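Local coordinates for SnoaL-like domain-containing protein (Burkholderia xenovorans LB400, PDB 3FGY), which is of unknown function but has the cone-shaped NTF2-like fold of the SnoaL family, whose members commonly bind small molecules in an internal pocket, at residues E41-A45 with L57-A61. Sequence-based numbering, arbitrary orientation.
Sequences EWPLA and LLQKA
Leu-44, in a type I beta turn (Trp-42 to Ala-45), packs against Leu-57, Lys-60 and Ala-61 on helix 50-64 of the NTF2-like alpha+beta fold. The turn lies in the loop joining strands 34-38 and 46-49, and Ala-45 N closes it with a 3.1 Å hydrogen bond to Trp-42 O. The apolar part centres on the leucine. With CG beside its backbone N (chi1 -53°), Leu-44 sends its two methyls to successive helix residues: CD1 reaches Ala-61 CB at 3.8 Å, while Leu-44 CD2 lies alongside the aliphatic stem of Lys-60, 3.8 Å from Lys-60 CG. Leu-57 adds its CD1, 4.2 Å from Leu-44 CB, and itself packs on Trp-36 and Ile-38 of the sheet. Leu-44 CB also lies over the rim of one face of the Trp-42 ring. An unidentified ligand lies about 4 Å from the nearest atom of the Leu-44 side chain. The polar part belongs to Lys-60, whose fully extended chain runs past Leu-44 in the opposite direction; its ammonium also forms a salt bridge with the C-terminal carboxylate of Thr-135. Lys-60 NZ donates to Pro-43 O at 3.0 Å, tilted 29° from the carbonyl plane.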
loop_
_atom_site.group_PDB
_atom_site.type_symbol
_atom_site.label_atom_id
_atom_site.label_comp_id
_atom_site.label_asym_id
_atom_site.label_seq_id
_atom_site.Cartn_x
_atom_site.Cartn_y
_atom_site.Cartn_z
ATOM N N GLU A 41 -14.304 1.251 -4.952
ATOM C CA GLU A 41 -15.562 1.580 -5.657
ATOM C C GLU A 41 -15.714 3.079 -5.650
ATOM O O GLU A 41 -16.171 3.692 -4.663
ATOM C CB GLU A 41 -16.742 0.909 -4.972
ATOM C CG GLU A 41 -16.599 -0.599 -4.889
ATOM C CD GLU A 41 -17.771 -1.259 -4.229
ATOM O OE1 GLU A 41 -18.762 -0.571 -3.870
ATOM O OE2 GLU A 41 -17.680 -2.493 -4.073
ATOM N N TRP A 42 -15.222 3.679 -6.732
ATOM C CA TRP A 42 -15.177 5.112 -6.891
ATOM C C TRP A 42 -14.864 5.329 -8.372
ATOM O O TRP A 42 -14.545 4.365 -9.077
ATOM C CB TRP A 42 -14.156 5.763 -5.969
ATOM C CG TRP A 42 -12.705 5.405 -6.153
ATOM C CD1 TRP A 42 -12.117 4.160 -6.047
ATOM C CD2 TRP A 42 -11.636 6.326 -6.371
ATOM N NE1 TRP A 42 -10.762 4.267 -6.206
ATOM C CE2 TRP A 42 -10.440 5.576 -6.447
ATOM C CE3 TRP A 42 -11.573 7.708 -6.563
ATOM C CZ2 TRP A 42 -9.207 6.173 -6.649
ATOM C CZ3 TRP A 42 -10.341 8.289 -6.785
ATOM C CH2 TRP A 42 -9.172 7.526 -6.790
ATOM N N PRO A 43 -15.037 6.565 -8.869
ATOM C CA PRO A 43 -14.946 6.757 -10.339
ATOM C C PRO A 43 -13.662 6.294 -11.036
ATOM O O PRO A 43 -13.719 5.960 -12.234
ATOM C CB PRO A 43 -15.147 8.265 -10.501
ATOM C CG PRO A 43 -16.007 8.634 -9.354
ATOM C CD PRO A 43 -15.467 7.798 -8.203
ATOM N N LEU A 44 -12.526 6.272 -10.337
ATOM C CA LEU A 44 -11.256 5.906 -10.969
ATOM C C LEU A 44 -10.881 4.461 -10.797
ATOM O O LEU A 44 -9.847 4.028 -11.350
ATOM C CB LEU A 44 -10.126 6.814 -10.490
ATOM C CG LEU A 44 -10.353 8.326 -10.619
ATOM C CD1 LEU A 44 -9.062 9.072 -10.232
ATOM C CD2 LEU A 44 -10.888 8.730 -12.008
ATOM N N ALA A 45 -11.721 3.708 -10.073
ATOM C CA ALA A 45 -11.432 2.290 -9.846
ATOM C C ALA A 45 -11.458 1.489 -11.136
ATOM O O ALA A 45 -12.270 1.742 -12.034
ATOM C CB ALA A 45 -12.414 1.673 -8.849
ATOM N N LEU A 57 -7.699 8.258 -18.049
ATOM C CA LEU A 57 -7.643 8.219 -16.575
ATOM C C LEU A 57 -7.182 9.559 -16.030
ATOM O O LEU A 57 -7.831 10.118 -15.145
ATOM C CB LEU A 57 -6.680 7.121 -16.127
ATOM C CG LEU A 57 -6.251 7.131 -14.650
ATOM C CD1 LEU A 57 -7.496 7.011 -13.713
ATOM C CD2 LEU A 57 -5.214 6.032 -14.386
ATOM N N LEU A 58 -6.099 10.097 -16.603
ATOM C CA LEU A 58 -5.569 11.392 -16.179
ATOM C C LEU A 58 -6.605 12.525 -16.419
ATOM O O LEU A 58 -6.799 13.415 -15.557
ATOM C CB LEU A 58 -4.218 11.654 -16.851
ATOM C CG LEU A 58 -3.105 10.634 -16.474
ATOM C CD1 LEU A 58 -1.736 11.072 -16.982
ATOM C CD2 LEU A 58 -3.036 10.350 -14.992
ATOM N N GLN A 59 -7.335 12.440 -17.532
ATOM C CA GLN A 59 -8.357 13.437 -17.854
ATOM C C GLN A 59 -9.515 13.330 -16.860
ATOM O O GLN A 59 -9.971 14.323 -16.300
ATOM C CB GLN A 59 -8.867 13.274 -19.297
ATOM C CG GLN A 59 -9.947 14.285 -19.712
ATOM C CD GLN A 59 -9.467 15.702 -19.662
ATOM O OE1 GLN A 59 -8.286 15.980 -19.908
ATOM N NE2 GLN A 59 -10.385 16.629 -19.355
ATOM N N LYS A 60 -9.969 12.107 -16.623
ATOM C CA LYS A 60 -11.073 11.891 -15.717
ATOM C C LYS A 60 -10.717 12.319 -14.276
ATOM O O LYS A 60 -11.546 12.926 -13.577
ATOM C CB LYS A 60 -11.503 10.429 -15.792
ATOM C CG LYS A 60 -12.757 10.143 -15.042
ATOM C CD LYS A 60 -13.195 8.733 -15.219
ATOM C CE LYS A 60 -14.489 8.454 -14.501
ATOM N NZ LYS A 60 -14.933 7.046 -14.758
ATOM N N ALA A 61 -9.496 12.024 -13.847
ATOM C CA ALA A 61 -9.033 12.425 -12.507
ATOM C C ALA A 61 -9.085 13.962 -12.372
ATOM O O ALA A 61 -9.617 14.495 -11.387
ATOM C CB ALA A 61 -7.637 11.911 -12.243
#